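Local structure of carboxylesterase (5GMX) at residues A106-V111 and A121-P126; D134-D139 and A250-D255; A143-Q148 and G166-E171; Y240-H245 and D311-V316. The protein hydrolyses carboxylic esters and, as a family VIII carboxylesterase of the beta-lactamase clan, also displays hydrolytic activity toward oxyimino cephalosporins. All coordinates share one frame; numbering follows the deposited sequence.

Contact 1 (A106-V111 and A121-P126); sequences AGKKDV and AGICGP
Val111 and Ala121 make one of the two apolar touches between these loops, with Val111 CG1 4.0 Å from Ala121 CB. CG1 lies opposite the backbone N (chi1 176°), and this rotation sends that branch toward the alanine. A compact methyl suits the Ala121 position because the backbones are near, the CA atoms of Val111 and Ala121 being 6.5 Å apart. The second touch is made by the aliphatic part of a lysine: Lys108 CD lies 4.2 Å from Ile123 CG2, and the two side chains cross at about a right angle. Both partners are buried. The two loops flank helix 113-117, in the mostly helical part of the beta-lactamase-type fold, so the contact brings together the chain entering that helix and the chain leaving it. Turning is handled by the backbone: Lys108 to Val111 form a type I beta turn, closed by a weak bond of 3.4 Å from Val111 N to Lys108 O, while Gly107 and Gly122 have positive phi angles that glycine adopts easily. Gly122 also has a backbone hydrogen bond with Phe151. The polar interactions lie beyond the two loops. Bends at chi3 and chi4 (-55° and -61°) swing the Lys108 ammonium to the carbonyl oxygens of Ala105, Ala146 and Gln148, which probably compensate for burying it, and Phe103 adds a cation-pi contact. Asp110, out on the surface, forms a salt bridge with Arg95.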
loop_
_atom_site.group_PDB
_atom_site.type_symbol
_atom_site.label_atom_id
_atom_site.label_comp_id
_atom_site.label_asym_id
_atom_site.label_seq_id
_atom_site.Cartn_x
_atom_site.Cartn_y
_atom_site.Cartn_z
ATOM N N ALA A 106 -23.786 -14.403 -7.406
ATOM C CA ALA A 106 -23.752 -13.503 -8.558
ATOM C C ALA A 106 -22.535 -13.710 -9.469
ATOM O O ALA A 106 -21.789 -12.773 -9.745
ATOM C CB ALA A 106 -23.811 -12.051 -8.079
ATOM N N GLY A 107 -22.335 -14.942 -9.923
ATOM C CA GLY A 107 -21.350 -15.223 -10.953
ATOM C C GLY A 107 -19.893 -15.370 -10.526
ATOM O O GLY A 107 -19.004 -15.423 -11.384
ATOM N N LYS A 108 -19.632 -15.446 -9.221
ATOM C CA LYS A 108 -18.251 -15.432 -8.747
ATOM C C LYS A 108 -17.803 -16.741 -8.081
ATOM O O LYS A 108 -16.806 -16.757 -7.346
ATOM C CB LYS A 108 -18.050 -14.262 -7.776
ATOM C CG LYS A 108 -18.326 -12.895 -8.414
ATOM C CD LYS A 108 -17.933 -11.721 -7.513
ATOM C CE LYS A 108 -18.594 -11.789 -6.140
ATOM N NZ LYS A 108 -20.087 -11.748 -6.191
ATOM N N LYS A 109 -18.519 -17.834 -8.343
ATOM C CA LYS A 109 -18.232 -19.107 -7.672
ATOM C C LYS A 109 -16.889 -19.707 -8.084
ATOM O O LYS A 109 -16.379 -20.588 -7.411
ATOM C CB LYS A 109 -19.335 -20.140 -7.945
ATOM C CG LYS A 109 -19.328 -20.697 -9.360
ATOM C CD LYS A 109 -20.354 -21.822 -9.551
ATOM C CE LYS A 109 -20.288 -22.374 -10.983
ATOM N NZ LYS A 109 -20.967 -23.693 -11.140
ATOM N N ASP A 110 -16.312 -19.247 -9.189
ATOM C CA ASP A 110 -15.050 -19.837 -9.627
ATOM C C ASP A 110 -13.868 -18.871 -9.581
ATOM O O ASP A 110 -12.751 -19.253 -9.905
ATOM C CB ASP A 110 -15.208 -20.421 -11.031
ATOM C CG ASP A 110 -16.027 -21.715 -11.032
ATOM O OD1 ASP A 110 -15.776 -22.592 -10.167
ATOM O OD2 ASP A 110 -16.934 -21.846 -11.884
ATOM N N VAL A 111 -14.114 -17.640 -9.143
ATOM C CA VAL A 111 -13.038 -16.665 -8.949
ATOM C C VAL A 111 -12.001 -17.161 -7.941
ATOM O O VAL A 111 -12.348 -17.517 -6.817
ATOM C CB VAL A 111 -13.591 -15.307 -8.458
ATOM C CG1 VAL A 111 -12.451 -14.330 -8.172
ATOM C CG2 VAL A 111 -14.572 -14.716 -9.474
ATOM N N ALA A 121 -11.408 -9.746 -10.432
ATOM C CA ALA A 121 -12.709 -10.262 -10.009
ATOM C C ALA A 121 -13.856 -9.430 -10.577
ATOM O O ALA A 121 -15.001 -9.867 -10.577
ATOM C CB ALA A 121 -12.803 -10.314 -8.488
ATOM N N GLY A 122 -13.554 -8.216 -11.028
ATOM C CA GLY A 122 -14.557 -7.386 -11.669
ATOM C C GLY A 122 -15.505 -6.657 -10.737
ATOM O O GLY A 122 -16.555 -6.193 -11.164
ATOM N N ILE A 123 -15.164 -6.551 -9.461
ATOM C CA ILE A 123 -16.003 -5.775 -8.550
ATOM C C ILE A 123 -15.245 -4.533 -8.099
ATOM O O ILE A 123 -15.000 -4.312 -6.903
ATOM C CB ILE A 123 -16.468 -6.604 -7.343
ATOM C CG1 ILE A 123 -15.321 -7.437 -6.787
ATOM C CG2 ILE A 123 -17.594 -7.550 -7.751
ATOM C CD1 ILE A 123 -15.709 -8.211 -5.553
ATOM N N CYS A 124 -14.873 -3.731 -9.092
ATOM C CA CYS A 124 -13.921 -2.637 -8.928
ATOM C C CYS A 124 -14.386 -1.568 -7.931
ATOM O O CYS A 124 -13.567 -0.832 -7.366
ATOM C CB CYS A 124 -13.631 -2.018 -10.296
ATOM S SG CYS A 124 -13.406 -3.267 -11.631
ATOM N N GLY A 125 -15.697 -1.498 -7.717
ATOM C CA GLY A 125 -16.286 -0.588 -6.750
ATOM C C GLY A 125 -17.739 -0.969 -6.511
ATOM O O GLY A 125 -18.312 -1.734 -7.287
ATOM N N PRO A 126 -18.349 -0.441 -5.440
ATOM C CA PRO A 126 -19.745 -0.781 -5.127
ATOM C C PRO A 126 -20.676 -0.255 -6.206
ATOM O O PRO A 126 -20.463 0.851 -6.685
ATOM C CB PRO A 126 -20.001 -0.069 -3.790
ATOM C CG PRO A 126 -18.624 0.292 -3.265
ATOM C CD PRO A 126 -17.782 0.512 -4.472
#

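Contact 2 (D134-D139 and A250-D255); sequences DLYDWD and AHIAND
Tyr136 reaches across to Ile252 and Asp255 with the far end of its side chain alone, a long rigid arm bridging backbones whose nearest CA atoms, those of Tyr136 and Asp255, are 12.5 Å apart. From CB, which already points toward the other segment, the chain turns so that CG lies opposite the carbonyl carbon (chi1 -54°). The side chain then packs on Ala257 and Trp258 of helix 256-260 and on Ala261 just beyond. At the tip, Tyr136 OH lies 4.2 Å from Ile252 CD1, the outermost methyl of a side chain arriving from the opposite direction. OH does not bond Asp255 directly. A water joins them, sitting in the plane of the phenol ring at its edge, 2.6 Å from Tyr136 OH, and donating to Asp255 OD2 at 2.9 Å. That same OD2 accepts from Trp258 N, for Asp255 is the N-cap of helix 256-260, a place where a short carboxylate side chain fits well. Trp258 also touches Ile252 and Leu135. The side chain of Ile252 lies about 8 Å from the bound phenylmethanesulfonic acid. Helix 256-260 touches both partners, where short helix 250-253 faces the junction of helices 132-136 and 138-146.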
loop_
_atom_site.group_PDB
_atom_site.type_symbol
_atom_site.label_atom_id
_atom_site.label_comp_id
_atom_site.label_asym_id
_atom_site.label_seq_id
_atom_site.Cartn_x
_atom_site.Cartn_y
_atom_site.Cartn_z
ATOM N N ASP A 134 -20.536 4.008 5.518
ATOM C CA ASP A 134 -20.680 2.687 4.923
ATOM C C ASP A 134 -19.314 2.031 4.792
ATOM O O ASP A 134 -19.155 0.838 5.045
ATOM C CB ASP A 134 -21.352 2.777 3.554
ATOM C CG ASP A 134 -22.743 3.360 3.632
ATOM O OD1 ASP A 134 -23.475 3.012 4.583
ATOM O OD2 ASP A 134 -23.099 4.165 2.742
ATOM N N LEU A 135 -18.325 2.832 4.416
ATOM C CA LEU A 135 -16.952 2.355 4.328
ATOM C C LEU A 135 -16.457 1.857 5.678
ATOM O O LEU A 135 -15.698 0.883 5.749
ATOM C CB LEU A 135 -16.033 3.469 3.821
ATOM C CG LEU A 135 -15.229 3.210 2.556
ATOM C CD1 LEU A 135 -16.142 2.717 1.447
ATOM C CD2 LEU A 135 -14.508 4.484 2.141
ATOM N N TYR A 136 -16.904 2.506 6.750
ATOM C CA TYR A 136 -16.390 2.150 8.076
ATOM C C TYR A 136 -17.046 0.886 8.651
ATOM O O TYR A 136 -16.534 0.298 9.599
ATOM C CB TYR A 136 -16.551 3.325 9.044
ATOM C CG TYR A 136 -15.940 4.609 8.526
ATOM C CD1 TYR A 136 -14.932 4.583 7.566
ATOM C CD2 TYR A 136 -16.374 5.845 8.983
ATOM C CE1 TYR A 136 -14.375 5.745 7.086
ATOM C CE2 TYR A 136 -15.816 7.015 8.509
ATOM C CZ TYR A 136 -14.818 6.958 7.558
ATOM O OH TYR A 136 -14.259 8.112 7.068
ATOM N N ASP A 137 -18.160 0.454 8.068
ATOM C CA ASP A 137 -18.825 -0.761 8.534
ATOM C C ASP A 137 -18.322 -1.967 7.743
ATOM O O ASP A 137 -18.841 -2.280 6.665
ATOM C CB ASP A 137 -20.344 -0.627 8.406
ATOM C CG ASP A 137 -21.107 -1.763 9.098
ATOM O OD1 ASP A 137 -20.566 -2.885 9.244
ATOM O OD2 ASP A 137 -22.264 -1.524 9.507
ATOM N N TRP A 138 -17.329 -2.653 8.302
ATOM C CA TRP A 138 -16.592 -3.700 7.593
ATOM C C TRP A 138 -17.463 -4.840 7.054
ATOM O O TRP A 138 -17.443 -5.151 5.850
ATOM C CB TRP A 138 -15.516 -4.285 8.509
ATOM C CG TRP A 138 -14.663 -5.302 7.823
ATOM C CD1 TRP A 138 -14.921 -6.637 7.688
ATOM C CD2 TRP A 138 -13.417 -5.064 7.159
ATOM N NE1 TRP A 138 -13.909 -7.244 6.986
ATOM C CE2 TRP A 138 -12.974 -6.300 6.647
ATOM C CE3 TRP A 138 -12.627 -3.927 6.956
ATOM C CZ2 TRP A 138 -11.772 -6.434 5.948
ATOM C CZ3 TRP A 138 -11.433 -4.060 6.258
ATOM C CH2 TRP A 138 -11.018 -5.304 5.765
ATOM N N ASP A 139 -18.205 -5.473 7.952
ATOM C CA ASP A 139 -18.992 -6.652 7.605
ATOM C C ASP A 139 -20.087 -6.327 6.595
ATOM O O ASP A 139 -20.408 -7.138 5.728
ATOM C CB ASP A 139 -19.595 -7.266 8.867
ATOM C CG ASP A 139 -18.529 -7.750 9.841
ATOM O OD1 ASP A 139 -17.429 -8.134 9.375
ATOM O OD2 ASP A 139 -18.788 -7.739 11.067
ATOM N N ALA A 250 -8.296 14.672 -0.473
ATOM C CA ALA A 250 -7.250 14.930 0.510
ATOM C C ALA A 250 -7.887 15.213 1.859
ATOM O O ALA A 250 -7.372 14.824 2.904
ATOM C CB ALA A 250 -6.382 16.095 0.079
ATOM N N HIS A 251 -9.027 15.886 1.815
ATOM C CA HIS A 251 -9.717 16.341 3.007
ATOM C C HIS A 251 -10.068 15.202 3.963
ATOM O O HIS A 251 -9.957 15.359 5.177
ATOM C CB HIS A 251 -10.991 17.089 2.606
ATOM C CG HIS A 251 -11.726 17.693 3.761
ATOM N ND1 HIS A 251 -11.177 18.671 4.564
ATOM C CD2 HIS A 251 -12.967 17.459 4.247
ATOM C CE1 HIS A 251 -12.050 19.013 5.495
ATOM N NE2 HIS A 251 -13.145 18.292 5.326
ATOM N N ILE A 252 -10.484 14.058 3.419
ATOM C CA ILE A 252 -10.983 12.965 4.255
ATOM C C ILE A 252 -9.863 12.367 5.118
ATOM O O ILE A 252 -10.114 11.879 6.214
ATOM C CB ILE A 252 -11.655 11.855 3.406
ATOM C CG1 ILE A 252 -12.518 10.949 4.289
ATOM C CG2 ILE A 252 -10.624 11.053 2.616
ATOM C CD1 ILE A 252 -13.664 11.661 4.973
ATOM N N ALA A 253 -8.626 12.445 4.637
ATOM C CA ALA A 253 -7.472 12.009 5.417
ATOM C C ALA A 253 -7.354 12.791 6.731
ATOM O O ALA A 253 -6.840 12.273 7.722
ATOM C CB ALA A 253 -6.199 12.159 4.600
ATOM N N ASN A 254 -7.842 14.031 6.733
ATOM C CA ASN A 254 -7.763 14.897 7.906
ATOM C C ASN A 254 -8.934 14.691 8.866
ATOM O O ASN A 254 -9.088 15.421 9.844
ATOM C CB ASN A 254 -7.694 16.362 7.469
ATOM C CG ASN A 254 -6.473 16.661 6.600
ATOM O OD1 ASN A 254 -5.388 16.109 6.807
ATOM N ND2 ASN A 254 -6.653 17.533 5.619
ATOM N N ASP A 255 -9.748 13.681 8.586
ATOM C CA ASP A 255 -10.891 13.350 9.423
ATOM C C ASP A 255 -10.553 12.162 10.306
ATOM O O ASP A 255 -10.051 11.148 9.824
ATOM C CB ASP A 255 -12.119 13.080 8.545
ATOM C CG ASP A 255 -13.337 12.639 9.339
ATOM O OD1 ASP A 255 -14.147 13.500 9.746
ATOM O OD2 ASP A 255 -13.486 11.419 9.558
HETATM O O HOH W 1 -15.596 10.175 7.931
#

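Contact 3 (A143-Q148 and G166-E171); sequences AMLAAQ and GHIAGE
Between segments 143-148 and 166-171 the nearest CA atoms are those of Leu145 and Ile168, 7.8 Å apart, and no hydrogen bond joins the two segments. The space between is bridged by branched aliphatic side chains. Leu145 CD1 meets Ile168 CG2 at 3.8 Å, one methyl against another, with the side chains crossing at about a right angle. In Ile168 the CG1 branch lies between the backbone N and the carbonyl carbon (chi1 55°), while CG2 stands opposite the carbonyl carbon and faces the leucine. The same Leu145 CD1 comes to 4.5 Å from His167 CB, so one leucine branch meets two successive residues of the facing helix. His167 contributes only its CB to this touch: its imidazole ring stacks with Trp138, at the start of helix 138-146. Polar groups at the margins have partners of their own. Glu171 is buried, but OE1 accepts from Trp138 NE1 and pairs with Arg174, and OE2 pairs with Arg175, so an indole N-H and two arginines satisfy the carboxylate. The Gln148 amide uses both its functions, NE2 donating to Gly125 O and OE1 accepting from Arg127 N, which ties the chain after the first helix to the 121-126 loop. The side chain of His167 lies about 11 Å from the bound phenylmethanesulfonic acid. In this helical part of the beta-lactamase-type fold, helix 165-175 packs against helix 138-146 and also against helix 113-117, Ile168 touching Leu116 and Ala169 touching Leu117.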
loop_
_atom_site.group_PDB
_atom_site.type_symbol
_atom_site.label_atom_id
_atom_site.label_comp_id
_atom_site.label_asym_id
_atom_site.label_seq_id
_atom_site.Cartn_x
_atom_site.Cartn_y
_atom_site.Cartn_z
ATOM N N ALA A 143 -20.328 -7.788 2.876
ATOM C CA ALA A 143 -21.546 -8.510 2.484
ATOM C C ALA A 143 -22.063 -7.964 1.164
ATOM O O ALA A 143 -22.401 -8.723 0.264
ATOM C CB ALA A 143 -22.628 -8.408 3.563
HETATM N N MSE A 144 -22.110 -6.640 1.053
HETATM C CA MSE A 144 -22.493 -6.006 -0.199
HETATM C C MSE A 144 -21.615 -6.412 -1.391
HETATM O O MSE A 144 -22.129 -6.737 -2.469
HETATM C CB MSE A 144 -22.459 -4.497 -0.032
HETATM C CG MSE A 144 -22.512 -3.721 -1.334
HETATM SE SE MSE A 144 -22.456 -1.811 -0.941
HETATM C CE MSE A 144 -23.944 -1.724 0.330
ATOM N N LEU A 145 -20.294 -6.387 -1.207
ATOM C CA LEU A 145 -19.391 -6.762 -2.298
ATOM C C LEU A 145 -19.529 -8.224 -2.703
ATOM O O LEU A 145 -19.484 -8.532 -3.891
ATOM C CB LEU A 145 -17.933 -6.465 -1.938
ATOM C CG LEU A 145 -17.622 -4.971 -1.874
ATOM C CD1 LEU A 145 -16.205 -4.735 -1.384
ATOM C CD2 LEU A 145 -17.862 -4.323 -3.236
ATOM N N ALA A 146 -19.682 -9.124 -1.733
ATOM C CA ALA A 146 -19.842 -10.545 -2.059
ATOM C C ALA A 146 -21.102 -10.795 -2.889
ATOM O O ALA A 146 -21.145 -11.708 -3.712
ATOM C CB ALA A 146 -19.872 -11.392 -0.790
ATOM N N ALA A 147 -22.116 -9.960 -2.701
ATOM C CA ALA A 147 -23.390 -10.157 -3.381
ATOM C C ALA A 147 -23.411 -9.522 -4.782
ATOM O O ALA A 147 -24.357 -9.697 -5.538
ATOM C CB ALA A 147 -24.519 -9.601 -2.528
ATOM N N GLN A 148 -22.347 -8.812 -5.128
ATOM C CA GLN A 148 -22.343 -7.967 -6.313
ATOM C C GLN A 148 -22.002 -8.690 -7.608
ATOM O O GLN A 148 -21.112 -9.537 -7.654
ATOM C CB GLN A 148 -21.361 -6.815 -6.101
ATOM C CG GLN A 148 -21.360 -5.768 -7.180
ATOM C CD GLN A 148 -20.643 -4.515 -6.736
ATOM O OE1 GLN A 148 -21.046 -3.873 -5.769
ATOM N NE2 GLN A 148 -19.574 -4.158 -7.442
ATOM N N GLY A 166 -8.825 -3.461 -0.213
ATOM C CA GLY A 166 -8.465 -3.777 1.154
ATOM C C GLY A 166 -9.516 -4.609 1.858
ATOM O O GLY A 166 -9.187 -5.499 2.644
ATOM N N HIS A 167 -10.786 -4.336 1.562
ATOM C CA HIS A 167 -11.883 -5.087 2.157
ATOM C C HIS A 167 -11.978 -6.528 1.651
ATOM O O HIS A 167 -12.208 -7.442 2.442
ATOM C CB HIS A 167 -13.217 -4.383 1.905
ATOM C CG HIS A 167 -13.487 -3.257 2.855
ATOM N ND1 HIS A 167 -12.957 -1.998 2.685
ATOM C CD2 HIS A 167 -14.210 -3.211 4.000
ATOM C CE1 HIS A 167 -13.354 -1.216 3.674
ATOM N NE2 HIS A 167 -14.112 -1.928 4.488
ATOM N N ILE A 168 -11.830 -6.742 0.346
ATOM C CA ILE A 168 -11.983 -8.095 -0.184
ATOM C C ILE A 168 -10.749 -8.952 0.144
ATOM O O ILE A 168 -10.875 -10.115 0.602
ATOM C CB ILE A 168 -12.270 -8.086 -1.707
ATOM C CG1 ILE A 168 -11.197 -7.312 -2.472
ATOM C CG2 ILE A 168 -13.637 -7.468 -1.977
ATOM C CD1 ILE A 168 -11.522 -7.103 -3.948
ATOM N N ALA A 169 -9.564 -8.373 -0.059
ATOM C CA ALA A 169 -8.326 -9.053 0.322
ATOM C C ALA A 169 -8.344 -9.373 1.818
ATOM O O ALA A 169 -8.118 -10.521 2.255
ATOM C CB ALA A 169 -7.115 -8.188 -0.025
ATOM N N GLY A 170 -8.673 -8.344 2.589
ATOM C CA GLY A 170 -8.704 -8.426 4.036
ATOM C C GLY A 170 -9.719 -9.426 4.551
ATOM O O GLY A 170 -9.479 -10.092 5.553
ATOM N N GLU A 171 -10.861 -9.529 3.879
ATOM C CA GLU A 171 -11.893 -10.447 4.330
ATOM C C GLU A 171 -11.458 -11.880 4.071
ATOM O O GLU A 171 -11.766 -12.777 4.864
ATOM C CB GLU A 171 -13.238 -10.156 3.666
ATOM C CG GLU A 171 -14.382 -11.052 4.146
ATOM C CD GLU A 171 -14.685 -10.941 5.649
ATOM O OE1 GLU A 171 -14.096 -10.086 6.347
ATOM O OE2 GLU A 171 -15.525 -11.728 6.135
#

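Contact 4 (Y240-H245 and D311-V316); sequences YCAMAH and DEVIGV
Val313, which meets Ala242 and Met243 across this contact, is positioned by the flat carboxylate of Asp311. Its N donates to Asp311 OD1 at 2.9 Å from one face of the carboxylate plane, 34° out of it. Ile314 N comes from the opposite face, 22° out, to Asp311 OD1 at 3.0 Å; both use the anti side. This is an Asx turn extended by one residue into an Asx motif. Tyr160 N is a third donor to OD1, and Asn158 ND2 and Trp320 NE1 bond OD2, so the buried aspartate is gripped at both oxygens. The other flat group, the Tyr240 ring, carries Ala244 CB 3.7 Å above one face, displaced toward the rim.

Across the contact, the packing is apolar. Val313 CG1, opposite its backbone N (chi1 174°), lies 3.7 Å from Met243 CE and 4.1 Å from Ala242 CB. The small alanine lets the loop come close to the helix, while the long Met243 chain, present as selenomethionine, bends back at chi2 and chi3 to lay its terminal methyl against the valine. The side chain of Met243 also lies about 4 Å from the bound phenylmethanesulfonic acid and so helps line the ligand pocket. Val313 itself touches residues of what is probably the SxxK active-site group. At Gly315 the positive phi suits glycine, and Asp311 N closes the loop on Val316 O at 2.7 Å. The loop linking strands 307-310 and 317-320 therefore packs against helix 237-244, beside the pocket.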
loop_
_atom_site.group_PDB
_atom_site.type_symbol
_atom_site.label_atom_id
_atom_site.label_comp_id
_atom_site.label_asym_id
_atom_site.label_seq_id
_atom_site.Cartn_x
_atom_site.Cartn_y
_atom_site.Cartn_z
ATOM N N TYR A 240 -16.603 4.386 -13.187
ATOM C CA TYR A 240 -17.489 5.284 -12.468
ATOM C C TYR A 240 -17.714 4.841 -11.024
ATOM O O TYR A 240 -17.653 5.655 -10.108
ATOM C CB TYR A 240 -18.835 5.411 -13.190
ATOM C CG TYR A 240 -19.811 6.244 -12.403
ATOM C CD1 TYR A 240 -19.724 7.634 -12.397
ATOM C CD2 TYR A 240 -20.796 5.644 -11.636
ATOM C CE1 TYR A 240 -20.607 8.401 -11.655
ATOM C CE2 TYR A 240 -21.683 6.396 -10.898
ATOM C CZ TYR A 240 -21.591 7.771 -10.911
ATOM O OH TYR A 240 -22.490 8.500 -10.164
ATOM N N CYS A 241 -17.975 3.557 -10.814
ATOM C CA CYS A 241 -18.215 3.073 -9.461
ATOM C C CYS A 241 -16.940 3.115 -8.618
ATOM O O CYS A 241 -16.982 3.415 -7.426
ATOM C CB CYS A 241 -18.784 1.656 -9.491
ATOM S SG CYS A 241 -20.514 1.571 -10.082
ATOM N N ALA A 242 -15.808 2.820 -9.243
ATOM C CA ALA A 242 -14.534 2.878 -8.546
ATOM C C ALA A 242 -14.149 4.312 -8.153
ATOM O O ALA A 242 -13.419 4.513 -7.181
ATOM C CB ALA A 242 -13.447 2.250 -9.399
HETATM N N MSE A 243 -14.645 5.304 -8.897
HETATM C CA MSE A 243 -14.264 6.699 -8.650
HETATM C C MSE A 243 -15.324 7.557 -7.958
HETATM O O MSE A 243 -15.020 8.653 -7.491
HETATM C CB MSE A 243 -13.879 7.382 -9.966
HETATM C CG MSE A 243 -12.568 6.893 -10.582
HETATM SE SE MSE A 243 -11.014 7.024 -9.389
HETATM C CE MSE A 243 -10.600 5.131 -9.249
ATOM N N ALA A 244 -16.561 7.086 -7.891
ATOM C CA ALA A 244 -17.633 7.935 -7.382
ATOM C C ALA A 244 -18.303 7.371 -6.140
ATOM O O ALA A 244 -19.068 8.076 -5.476
ATOM C CB ALA A 244 -18.672 8.164 -8.469
ATOM N N HIS A 245 -18.020 6.105 -5.828
ATOM C CA HIS A 245 -18.689 5.419 -4.722
ATOM C C HIS A 245 -17.712 4.877 -3.666
ATOM O O HIS A 245 -17.427 3.679 -3.644
ATOM C CB HIS A 245 -19.543 4.254 -5.249
ATOM C CG HIS A 245 -20.681 4.676 -6.125
ATOM N ND1 HIS A 245 -21.431 3.776 -6.854
ATOM C CD2 HIS A 245 -21.195 5.899 -6.397
ATOM C CE1 HIS A 245 -22.356 4.427 -7.537
ATOM N NE2 HIS A 245 -22.236 5.716 -7.275
ATOM N N ASP A 311 -5.613 -1.338 -18.022
ATOM C CA ASP A 311 -6.504 -1.459 -16.880
ATOM C C ASP A 311 -7.810 -0.711 -17.101
ATOM O O ASP A 311 -7.801 0.461 -17.474
ATOM C CB ASP A 311 -5.805 -0.951 -15.616
ATOM C CG ASP A 311 -6.544 -1.337 -14.353
ATOM O OD1 ASP A 311 -7.450 -0.580 -13.943
ATOM O OD2 ASP A 311 -6.222 -2.404 -13.782
ATOM N N GLU A 312 -8.927 -1.385 -16.828
ATOM C CA GLU A 312 -10.264 -0.828 -17.045
ATOM C C GLU A 312 -10.537 0.424 -16.211
ATOM O O GLU A 312 -11.449 1.189 -16.516
ATOM C CB GLU A 312 -11.339 -1.879 -16.732
ATOM C CG GLU A 312 -11.215 -3.196 -17.493
ATOM C CD GLU A 312 -11.522 -3.061 -18.980
ATOM O OE1 GLU A 312 -12.356 -2.201 -19.345
ATOM O OE2 GLU A 312 -10.937 -3.820 -19.786
ATOM N N VAL A 313 -9.770 0.622 -15.142
ATOM C CA VAL A 313 -10.002 1.753 -14.254
ATOM C C VAL A 313 -8.899 2.796 -14.369
ATOM O O VAL A 313 -9.179 3.987 -14.480
ATOM C CB VAL A 313 -10.133 1.298 -12.775
ATOM C CG1 VAL A 313 -10.229 2.495 -11.849
ATOM C CG2 VAL A 313 -11.353 0.402 -12.599
ATOM N N ILE A 314 -7.648 2.346 -14.352
ATOM C CA ILE A 314 -6.499 3.251 -14.370
ATOM C C ILE A 314 -6.235 3.789 -15.776
ATOM O O ILE A 314 -5.832 4.937 -15.945
ATOM C CB ILE A 314 -5.231 2.545 -13.821
ATOM C CG1 ILE A 314 -5.397 2.252 -12.325
ATOM C CG2 ILE A 314 -3.977 3.378 -14.069
ATOM C CD1 ILE A 314 -4.352 1.314 -11.758
ATOM N N GLY A 315 -6.499 2.970 -16.788
ATOM C CA GLY A 315 -6.436 3.435 -18.160
ATOM C C GLY A 315 -5.105 3.203 -18.848
ATOM O O GLY A 315 -4.929 3.596 -20.001
ATOM N N VAL A 316 -4.158 2.583 -18.151
ATOM C CA VAL A 316 -2.901 2.209 -18.787
ATOM C C VAL A 316 -2.617 0.736 -18.565
ATOM O O VAL A 316 -3.312 0.071 -17.796
ATOM C CB VAL A 316 -1.710 3.043 -18.260
ATOM C CG1 VAL A 316 -1.924 4.522 -18.589
ATOM C CG2 VAL A 316 -1.513 2.834 -16.762
#

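Contacts 1 and 3 lie closest, their centres 9 Å apart, followed by contacts 1 and 4 at 15 Å; contact 2 stands 23 Å from contact 1. Along the chain, contact 1 closes first. Both segments of contact 3 then fall between those of contact 2, and the two share helix 138-146. Contact 4 opens before contact 2 is completed, helix 237-244 being followed by helix 250-253. Contacts 1 and 4 meet where Pro126 O probably accepts from His245 ND1 (3.1 Å). Together they join helices and loops beside the ligand pocket: contact 4 supplies Met243, and side chains of contacts 2 and 3 come within about 8 and 11 Å of the ligand.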